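Local coordinates for penicillin-binding protein 2 (Pbp2) (Helicobacter pylori, PDB 5LP5), which probably cross-links peptidoglycan as a penicillin-binding transpeptidase of cell-wall elongation and forms a complex with the cell-shape protein MreC, at residues A[390-396]-A[442-447]; A[396-400]-A[458-462]. All coordinates share one frame; numbering follows the deposited sequence.

Contact 1 of 2, residues A[390-396]-A[442-447]; sequences VGFGEKT and LQVLAY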
# COMPACT_ATOMS: atom_id res chain seq x y z
N VAL A 390 0.53 43.41 -2.66
CA VAL A 390 1.44 42.60 -1.84
C VAL A 390 0.82 41.28 -1.36
O VAL A 390 1.39 40.61 -0.48
CB VAL A 390 2.03 43.38 -0.62
CG1 VAL A 390 2.73 44.64 -1.07
CG2 VAL A 390 0.97 43.71 0.42
N GLY A 391 -0.34 40.92 -1.92
CA GLY A 391 -0.89 39.56 -1.85
C GLY A 391 -1.98 39.26 -0.83
O GLY A 391 -2.13 38.10 -0.43
N PHE A 392 -2.75 40.27 -0.40
CA PHE A 392 -3.79 40.08 0.64
C PHE A 392 -5.22 39.85 0.12
O PHE A 392 -6.12 39.39 0.87
CB PHE A 392 -3.81 41.26 1.61
CG PHE A 392 -2.82 41.15 2.72
CD1 PHE A 392 -1.67 41.91 2.72
CD2 PHE A 392 -3.05 40.29 3.77
CE1 PHE A 392 -0.76 41.81 3.76
CE2 PHE A 392 -2.15 40.18 4.81
CZ PHE A 392 -1.00 40.94 4.80
N GLY A 393 -5.44 40.19 -1.14
CA GLY A 393 -6.78 40.07 -1.72
C GLY A 393 -7.11 38.68 -2.21
O GLY A 393 -8.24 38.24 -2.13
N GLU A 394 -6.09 37.98 -2.70
CA GLU A 394 -6.26 36.82 -3.54
C GLU A 394 -5.59 35.60 -2.94
O GLU A 394 -4.94 35.66 -1.89
CB GLU A 394 -5.69 37.11 -4.93
CG GLU A 394 -6.47 38.18 -5.70
CD GLU A 394 -7.94 37.81 -5.91
OE1 GLU A 394 -8.24 36.61 -6.11
OE2 GLU A 394 -8.79 38.72 -5.89
N LYS A 395 -5.77 34.47 -3.63
CA LYS A 395 -5.12 33.23 -3.25
C LYS A 395 -3.62 33.33 -3.53
O LYS A 395 -3.23 33.90 -4.53
CB LYS A 395 -5.67 32.05 -4.07
CG LYS A 395 -7.17 31.88 -4.06
CD LYS A 395 -7.54 30.61 -4.82
CE LYS A 395 -9.05 30.38 -4.86
NZ LYS A 395 -9.41 29.03 -5.37
N THR A 396 -2.81 32.76 -2.64
CA THR A 396 -1.39 32.58 -2.88
C THR A 396 -1.14 31.58 -4.03
O THR A 396 -0.10 31.66 -4.69
CB THR A 396 -0.63 32.10 -1.62
OG1 THR A 396 -1.13 30.83 -1.19
CG2 THR A 396 -0.75 33.13 -0.47
N LEU A 442 -1.28 31.69 5.08
CA LEU A 442 -0.58 31.63 3.80
C LEU A 442 -0.33 33.03 3.20
O LEU A 442 0.78 33.33 2.75
CB LEU A 442 -1.32 30.73 2.81
CG LEU A 442 -0.97 29.23 2.89
CD1 LEU A 442 -1.91 28.40 2.01
CD2 LEU A 442 0.46 28.92 2.50
N GLN A 443 -1.35 33.88 3.21
CA GLN A 443 -1.23 35.23 2.65
C GLN A 443 -0.12 36.02 3.34
O GLN A 443 0.70 36.67 2.66
CB GLN A 443 -2.58 35.99 2.73
CG GLN A 443 -3.54 35.54 1.63
CD GLN A 443 -4.93 36.13 1.72
OE1 GLN A 443 -5.46 36.36 2.80
NE2 GLN A 443 -5.54 36.36 0.56
N VAL A 444 -0.09 35.93 4.67
CA VAL A 444 0.91 36.65 5.48
C VAL A 444 2.33 36.17 5.15
O VAL A 444 3.25 36.99 5.01
CB VAL A 444 0.65 36.46 6.98
CG1 VAL A 444 1.72 37.14 7.82
CG2 VAL A 444 -0.73 36.99 7.36
N LEU A 445 2.47 34.86 5.00
CA LEU A 445 3.74 34.21 4.63
C LEU A 445 4.26 34.65 3.27
O LEU A 445 5.45 35.00 3.14
CB LEU A 445 3.57 32.69 4.64
CG LEU A 445 4.75 31.85 4.13
CD1 LEU A 445 5.85 31.72 5.16
CD2 LEU A 445 4.26 30.47 3.72
N ALA A 446 3.40 34.60 2.25
CA ALA A 446 3.81 35.00 0.91
C ALA A 446 4.22 36.48 0.93
O ALA A 446 5.25 36.88 0.35
CB ALA A 446 2.68 34.79 -0.08
N TYR A 447 3.40 37.26 1.61
CA TYR A 447 3.63 38.68 1.81
C TYR A 447 4.99 38.94 2.47
O TYR A 447 5.77 39.75 1.97
CB TYR A 447 2.46 39.24 2.66
CG TYR A 447 2.68 40.50 3.46
CD1 TYR A 447 2.87 41.74 2.84
CD2 TYR A 447 2.64 40.46 4.85
CE1 TYR A 447 3.05 42.89 3.58
CE2 TYR A 447 2.81 41.61 5.60
CZ TYR A 447 3.02 42.83 4.97
OH TYR A 447 3.16 43.96 5.75
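Phe-392 drives the edge of its ring into one face of Tyr-447, an edge-to-face pair with centroids 4.8 Å apart and planes inclined at 55°. Phe-392 CE1 stands over the centre of the tyrosine ring, 3.6 Å above its plane. On the tyrosine side, CG lies opposite the backbone N (chi1 157°), which brings a ring face against Phe-392 and CD1 beside Val-390. Val-390 runs alongside it in the same direction, its CG2 reaching Tyr-447 CD1 at 3.7 Å. The far end of the tyrosine is tied down as well: its OH is hydrogen-bonded to Val-312 O and Gly-316 N, within and just after the presumed SxxK motif.

One turn earlier on the helix, Gln-443 reaches into the bend of the loop with its chain extended beyond CG. Its NE2 donates to Glu-394 O at 2.6 Å; the acceptor lies close to the amide plane, whereas the donor sits above the carbonyl plane of Glu-394. OE1 of the same amide accepts from the backbone N of Thr-440, so both ends of the amide are held and its rotation is fixed. Thr-396 closes the bend with its methyl inward: CG2 packs 3.8 Å from Ala-446 CB and also lies against the Leu-442 carbonyl, while OG1 is hydrogen-bonded to Glu-403.

The contact thus seats the loop that follows helix 380-389 on one flank of helix 441-453, within the transpeptidase domain. Phe-437 adds a second edge-to-face partner for Phe-392. Elsewhere on the helix, Val-444 and Leu-445 pack on strand 556-562, with Val-444 also touching strand 542-549 and Leu-445 strand 252-258, so the helix is sandwiched between the loop and the central antiparallel sheet.

Contact 2 of 2, residues A[396-400]-A[458-462]; sequences TGVDL and TPHFA
Asp-399 uses its two carboxylate oxygens to accept from the successive backbone amides of Phe-461 and Ala-462. Its OD1 accepts from Phe-461 N at 2.8 Å, on the syn side but 22° out of the carboxylate plane, and OD2 uses its syn lone pair for Ala-462 N at 3.0 Å. A chi1 of 60° turns the carboxylate to this pair of donors from the centre of an inverse gamma turn. Within 458-462, His-460 ND1 donates almost straight to Thr-458 O (2.9 Å, 172°), in the plane of both ring and carbonyl. A CA-H...O contact joins Val-398 CA to Pro-459 O at 3.4 Å.

Apolar packing flanks these polar links. Val-398 CG2 and Leu-400 CD1 both approach Phe-461 CE2, at 3.9 and 4.0 Å respectively, and the ring also touches Ile-191 of helix 190-194. At the other end, Pro-459 CD lies 3.7 Å from Thr-396 CB, their side chains crossing at about a right angle.

With Tyr-195 OH as a further partner of OD2, the buried carboxylate has several hydrogen bonds, an environment that would be expected to favour its anionic form and that ties segment 396-400 to the backbone of 461-462.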
# COMPACT_ATOMS: atom_id res chain seq x y z
N THR A 396 -2.81 32.76 -2.64
CA THR A 396 -1.39 32.58 -2.88
C THR A 396 -1.14 31.58 -4.03
O THR A 396 -0.10 31.66 -4.69
CB THR A 396 -0.63 32.10 -1.62
OG1 THR A 396 -1.13 30.83 -1.19
CG2 THR A 396 -0.75 33.13 -0.47
N GLY A 397 -2.08 30.66 -4.27
CA GLY A 397 -1.94 29.65 -5.33
C GLY A 397 -1.38 28.30 -4.86
O GLY A 397 -0.71 27.60 -5.60
N VAL A 398 -1.67 27.95 -3.61
CA VAL A 398 -1.08 26.78 -3.00
C VAL A 398 -1.71 25.56 -3.65
O VAL A 398 -2.85 25.62 -4.11
CB VAL A 398 -1.27 26.82 -1.47
CG1 VAL A 398 -2.71 26.55 -1.09
CG2 VAL A 398 -0.34 25.83 -0.78
N ASP A 399 -0.95 24.47 -3.75
CA ASP A 399 -1.43 23.25 -4.37
C ASP A 399 -2.23 22.35 -3.39
O ASP A 399 -1.87 21.19 -3.11
CB ASP A 399 -0.29 22.49 -5.09
CG ASP A 399 0.85 22.09 -4.17
OD1 ASP A 399 1.03 22.69 -3.09
OD2 ASP A 399 1.58 21.16 -4.53
N LEU A 400 -3.31 22.93 -2.87
CA LEU A 400 -4.33 22.21 -2.12
C LEU A 400 -5.67 22.62 -2.70
O LEU A 400 -5.74 23.58 -3.46
CB LEU A 400 -4.29 22.58 -0.63
CG LEU A 400 -3.10 22.10 0.19
CD1 LEU A 400 -3.27 22.56 1.64
CD2 LEU A 400 -3.02 20.59 0.10
N THR A 458 5.04 31.66 -4.93
CA THR A 458 3.83 30.83 -4.84
C THR A 458 4.14 29.64 -3.92
O THR A 458 4.90 28.75 -4.34
CB THR A 458 3.40 30.30 -6.22
OG1 THR A 458 3.04 31.40 -7.05
CG2 THR A 458 2.24 29.37 -6.11
N PRO A 459 3.56 29.61 -2.68
CA PRO A 459 3.81 28.46 -1.79
C PRO A 459 3.27 27.20 -2.40
O PRO A 459 2.24 27.25 -3.05
CB PRO A 459 3.03 28.80 -0.53
CG PRO A 459 2.82 30.28 -0.59
CD PRO A 459 2.67 30.59 -2.05
N HIS A 460 3.98 26.10 -2.24
CA HIS A 460 3.53 24.83 -2.79
C HIS A 460 4.18 23.72 -2.03
O HIS A 460 5.10 23.96 -1.29
CB HIS A 460 3.81 24.72 -4.31
CG HIS A 460 5.25 24.84 -4.68
ND1 HIS A 460 5.89 26.06 -4.77
CD2 HIS A 460 6.16 23.90 -5.01
CE1 HIS A 460 7.15 25.85 -5.12
NE2 HIS A 460 7.34 24.55 -5.28
N PHE A 461 3.63 22.52 -2.17
CA PHE A 461 4.11 21.33 -1.47
C PHE A 461 4.81 20.35 -2.41
O PHE A 461 5.76 19.68 -2.03
CB PHE A 461 2.96 20.61 -0.79
CG PHE A 461 2.40 21.36 0.39
CD1 PHE A 461 3.01 21.28 1.63
CD2 PHE A 461 1.26 22.13 0.26
CE1 PHE A 461 2.49 21.95 2.72
CE2 PHE A 461 0.74 22.80 1.34
CZ PHE A 461 1.36 22.71 2.57
N ALA A 462 4.34 20.24 -3.65
CA ALA A 462 4.90 19.30 -4.59
C ALA A 462 6.22 19.81 -5.19
O ALA A 462 6.24 20.77 -5.96
CB ALA A 462 3.89 19.01 -5.69

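Thr-396 belongs to both contacts, as the last residue of segment 390-396, which sits on helix 441-453 in contact 1, and the first of segment 396-400, which runs beside 458-462 in contact 2. The centres are about 12 Å apart, and Leu-442 bridges them: its CD1 lies 3.7 Å from Val-398 CG1 and its CD2 4.0 Å from Pro-459 CB. Glu-403 adds a polar tie, accepting from the backbone of Gly-397 and Val-398 as well as bonding to Thr-396. Contact 1 reaches toward the probable active site, where Tyr-447 lies near the presumed SxxK residues Ser-311 and Lys-314 without touching them; contact 2 instead extends the packing toward strand 264-270 and helix 190-194.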